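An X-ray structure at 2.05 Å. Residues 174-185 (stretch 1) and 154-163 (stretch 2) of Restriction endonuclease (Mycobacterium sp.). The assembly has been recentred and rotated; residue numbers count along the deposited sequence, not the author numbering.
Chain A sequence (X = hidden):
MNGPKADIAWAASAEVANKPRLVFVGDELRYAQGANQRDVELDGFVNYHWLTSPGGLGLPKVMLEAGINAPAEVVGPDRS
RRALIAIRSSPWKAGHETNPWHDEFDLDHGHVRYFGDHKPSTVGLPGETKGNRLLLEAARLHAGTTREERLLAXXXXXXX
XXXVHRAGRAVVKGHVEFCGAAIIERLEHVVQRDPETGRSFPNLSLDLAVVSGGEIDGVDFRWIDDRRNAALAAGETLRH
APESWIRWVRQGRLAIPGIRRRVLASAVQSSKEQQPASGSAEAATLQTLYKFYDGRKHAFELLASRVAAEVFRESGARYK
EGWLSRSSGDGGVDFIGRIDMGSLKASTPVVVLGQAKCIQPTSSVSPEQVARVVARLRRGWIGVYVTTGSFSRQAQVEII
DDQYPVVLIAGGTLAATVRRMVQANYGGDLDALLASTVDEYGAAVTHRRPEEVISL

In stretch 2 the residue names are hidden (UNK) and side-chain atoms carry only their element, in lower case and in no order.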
# COMPACT_ATOMS: atom_id res chain seq x y z
N GLY A 174 42.08 -14.61 -4.50
CA GLY A 174 42.73 -14.26 -5.75
C GLY A 174 41.79 -13.95 -6.90
O GLY A 174 42.23 -13.80 -8.03
N HIS A 175 40.49 -13.85 -6.61
CA HIS A 175 39.51 -13.60 -7.66
C HIS A 175 38.44 -12.60 -7.25
O HIS A 175 37.97 -12.60 -6.11
CB HIS A 175 38.85 -14.91 -8.11
CG HIS A 175 39.81 -15.90 -8.71
ND1 HIS A 175 40.65 -16.68 -7.94
CD2 HIS A 175 40.06 -16.23 -10.00
CE1 HIS A 175 41.37 -17.45 -8.73
NE2 HIS A 175 41.03 -17.20 -9.99
N VAL A 176 38.04 -11.75 -8.19
CA VAL A 176 36.97 -10.79 -7.96
C VAL A 176 35.86 -10.93 -9.00
O VAL A 176 36.12 -11.25 -10.16
CB VAL A 176 37.49 -9.34 -7.96
CG1 VAL A 176 38.29 -9.06 -6.70
CG2 VAL A 176 38.32 -9.06 -9.21
N GLU A 177 34.63 -10.70 -8.57
CA GLU A 177 33.47 -10.79 -9.45
C GLU A 177 32.96 -9.40 -9.81
O GLU A 177 32.85 -8.53 -8.94
CB GLU A 177 32.36 -11.59 -8.76
CG GLU A 177 31.03 -11.57 -9.50
CD GLU A 177 29.90 -12.16 -8.69
OE1 GLU A 177 30.18 -12.93 -7.74
OE2 GLU A 177 28.73 -11.85 -8.98
N PHE A 178 32.66 -9.21 -11.09
CA PHE A 178 32.13 -7.94 -11.58
C PHE A 178 30.64 -7.82 -11.28
O PHE A 178 29.86 -8.74 -11.55
CB PHE A 178 32.39 -7.81 -13.08
CG PHE A 178 31.89 -6.52 -13.67
CD1 PHE A 178 32.46 -5.31 -13.31
CD2 PHE A 178 30.86 -6.52 -14.60
CE1 PHE A 178 32.00 -4.12 -13.86
CE2 PHE A 178 30.41 -5.34 -15.16
CZ PHE A 178 30.98 -4.14 -14.78
N CYS A 179 30.24 -6.69 -10.71
CA CYS A 179 28.87 -6.49 -10.26
C CYS A 179 28.18 -5.32 -10.95
O CYS A 179 27.10 -4.89 -10.54
CB CYS A 179 28.83 -6.29 -8.74
SG CYS A 179 29.43 -7.71 -7.79
N GLY A 180 28.80 -4.81 -12.01
CA GLY A 180 28.20 -3.76 -12.81
C GLY A 180 28.67 -2.35 -12.48
O GLY A 180 29.48 -2.14 -11.57
N ALA A 181 28.16 -1.39 -13.24
CA ALA A 181 28.44 0.02 -12.99
C ALA A 181 27.27 0.62 -12.21
O ALA A 181 26.11 0.33 -12.51
CB ALA A 181 28.64 0.76 -14.30
N ALA A 182 27.58 1.46 -11.23
CA ALA A 182 26.54 1.97 -10.34
C ALA A 182 26.49 3.50 -10.27
O ALA A 182 27.50 4.18 -10.44
CB ALA A 182 26.71 1.38 -8.94
N ILE A 183 25.30 4.02 -10.01
CA ILE A 183 25.10 5.44 -9.75
C ILE A 183 24.82 5.62 -8.27
O ILE A 183 24.06 4.86 -7.68
CB ILE A 183 23.89 5.99 -10.54
CG1 ILE A 183 24.02 5.65 -12.02
CG2 ILE A 183 23.77 7.50 -10.35
CD1 ILE A 183 22.87 6.16 -12.86
N ILE A 184 25.43 6.63 -7.66
CA ILE A 184 25.13 6.96 -6.28
C ILE A 184 23.72 7.54 -6.19
O ILE A 184 23.51 8.72 -6.46
CB ILE A 184 26.14 7.95 -5.68
CG1 ILE A 184 27.55 7.37 -5.74
CG2 ILE A 184 25.77 8.30 -4.25
CD1 ILE A 184 28.61 8.25 -5.11
N GLU A 185 22.76 6.69 -5.84
CA GLU A 185 21.37 7.13 -5.73
C GLU A 185 21.14 7.90 -4.44
O GLU A 185 20.40 8.88 -4.42
CB GLU A 185 20.42 5.93 -5.81
CG GLU A 185 18.95 6.32 -5.79
CD GLU A 185 18.03 5.13 -5.83
OE1 GLU A 185 18.47 4.02 -5.47
OE2 GLU A 185 16.86 5.29 -6.23
N UNK A 154 32.14 10.10 -12.26
CA UNK A 154 32.85 8.83 -12.39
C UNK A 154 31.97 7.63 -12.05
O UNK A 154 31.44 7.56 -10.95
c UNK A 154 33.45 9.90 -10.34
c UNK A 154 32.58 10.87 -11.08
c UNK A 154 33.98 8.96 -11.36
N UNK A 155 31.81 6.71 -13.01
CA UNK A 155 31.03 5.48 -12.81
C UNK A 155 31.58 4.63 -11.67
O UNK A 155 32.79 4.52 -11.52
c UNK A 155 31.51 5.81 -15.13
c UNK A 155 32.32 6.82 -14.39
c UNK A 155 31.19 4.74 -14.14
N UNK A 156 30.69 4.04 -10.88
CA UNK A 156 31.11 3.17 -9.79
C UNK A 156 31.09 1.70 -10.21
O UNK A 156 30.05 1.04 -10.13
c UNK A 156 30.77 4.38 -7.50
c UNK A 156 29.91 4.35 -6.25
c UNK A 156 30.25 3.38 -8.54
c UNK A 156 30.85 5.79 -8.07
N UNK A 157 32.23 1.21 -10.67
CA UNK A 157 32.38 -0.18 -11.06
C UNK A 157 32.53 -1.07 -9.83
O UNK A 157 33.54 -1.01 -9.13
c UNK A 157 32.84 1.22 -13.79
c UNK A 157 33.20 -0.69 -15.74
c UNK A 157 32.75 0.56 -16.09
c UNK A 157 33.29 -0.04 -13.43
c UNK A 157 33.46 -0.99 -14.42
c UNK A 157 32.57 1.52 -15.11
c UNK A 157 33.58 -0.36 -11.99
N UNK A 158 31.51 -1.88 -9.57
CA UNK A 158 31.49 -2.71 -8.38
C UNK A 158 32.18 -4.06 -8.60
O UNK A 158 32.01 -4.70 -9.63
c UNK A 158 30.05 -2.93 -7.91
c UNK A 158 29.95 -0.79 -6.60
c UNK A 158 29.26 -1.65 -7.64
c UNK A 158 27.84 -1.97 -7.22
N UNK A 159 32.97 -4.47 -7.61
CA UNK A 159 33.60 -5.78 -7.61
C UNK A 159 33.49 -6.40 -6.23
O UNK A 159 33.45 -5.69 -5.23
c UNK A 159 35.33 -6.04 -10.48
c UNK A 159 35.69 -3.35 -10.93
c UNK A 159 35.08 -5.66 -8.01
c UNK A 159 35.49 -3.81 -9.65
c UNK A 159 35.71 -4.23 -11.99
c UNK A 159 35.53 -5.58 -11.76
c UNK A 159 35.30 -5.16 -9.41
N UNK A 160 33.43 -7.73 -6.17
CA UNK A 160 33.43 -8.40 -4.87
C UNK A 160 34.29 -9.66 -4.85
O UNK A 160 34.19 -10.51 -5.74
n UNK A 160 28.90 -10.45 -5.74
n UNK A 160 27.06 -10.36 -4.37
c UNK A 160 29.78 -9.78 -4.78
c UNK A 160 32.00 -8.70 -4.39
c UNK A 160 31.18 -9.58 -5.33
c UNK A 160 27.62 -10.71 -5.52
n UNK A 160 26.89 -11.32 -6.45
N UNK A 161 35.13 -9.79 -3.83
CA UNK A 161 35.99 -10.95 -3.69
C UNK A 161 35.17 -12.22 -3.46
O UNK A 161 34.55 -12.39 -2.41
c UNK A 161 36.97 -10.74 -2.54
N UNK A 162 35.17 -13.10 -4.46
CA UNK A 162 34.37 -14.32 -4.39
C UNK A 162 35.23 -15.57 -4.56
O UNK A 162 36.38 -15.49 -4.98
c UNK A 162 33.88 -14.32 -6.86
c UNK A 162 33.27 -14.33 -5.47
c UNK A 162 32.33 -13.15 -5.28
N UNK A 163 34.65 -16.72 -4.22
CA UNK A 163 35.33 -17.99 -4.36
C UNK A 163 34.98 -18.64 -5.70
O UNK A 163 33.80 -18.88 -5.99
o UNK A 163 35.44 -18.44 -1.98
c UNK A 163 34.97 -18.96 -3.22
c UNK A 163 35.59 -20.33 -3.46
O HOH W 1 38.86 -16.51 -5.24

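Position 154 has three side-chain carbons that close a ring onto the backbone N. It does not touch stretch 1. This is Pro154.

Position 155 has the same three-carbon ring on its own N. Its side chain makes no contact with stretch 1. This is Pro155.

Position 156 carries four carbons, forked at the second. Its CB lies 4.1 Å from Ala182 CB, and one branch end reaches Ile184 CG1. The unbranched CB indicates leucine, Leu156. Its CD2 is 3.9 Å from Ile184 CG1. The backbone pairs twice with Ala182: Leu156 N to Ala182 O at 3.2 Å, and Ala182 N to Leu156 O at 2.7 Å.

Position 157 has one carbon and then a ring of six carbons, with no oxygen. Ala181 CB sits over one face of the ring. This is Phe157. Its CE1 is 4.1 Å from Ala181 CB, and its CD2 is 3.5 Å from Phe178 CE1.

Position 158 again has four carbons forked at the second. Its CB is 3.7 Å from Cys179 CB, and a branch end meets Ala182 CB. This is Leu158. Leu158 N donates to Gly180 O at 2.9 Å, and Cys179 N donates to Leu158 O at 2.9 Å.

Position 159 has one carbon and a six-carbon ring, again without oxygen. The ring lies beside Phe178. This is Phe159. Its CE1 is 3.4 Å from Phe178 CD1, at the edge of the Phe178 ring.

Position 160 has three carbons, a nitrogen, then a carbon bearing two more nitrogens. One terminal nitrogen meets Glu177 OE2. The group is a guanidinium, so the residue is Arg160. Its NH2 forms a salt bridge with Glu177 OE2 at 3.2 Å. The backbones of Arg160 and Glu177 also exchange two hydrogen bonds.

Position 161 has one side-chain carbon. Its backbone CA lies 4.2 Å from Val176 CG1. It is Ala161, paired with Val176.

Position 162 has one carbon carrying two carbons, a fork at CB. One branch end meets Glu177 OE1. It is Val162. Its CG1 is 3.3 Å from Glu177 OE1, and Val162 N donates to His175 O at 3.3 Å. A water bridges Val162 O and His175 ND1.

Position 163 has one carbon carrying an oxygen and a carbon. It makes no contact with stretch 1. It is Thr163.

The strands run antiparallel. A beta bulge between Phe178 and Ala181 shifts the register by one. Gly180 has phi/psi of 98/178, where a CB would jam against the preceding carbonyl; its own O still accepts from Leu158 N. Phe178 packs with Phe157 and Phe159 on one face. The other carries the Glu177–Arg160 salt bridge and the Ala182–Leu156 pair.

Stretch 2 (154-163) PPLFLFRAVT
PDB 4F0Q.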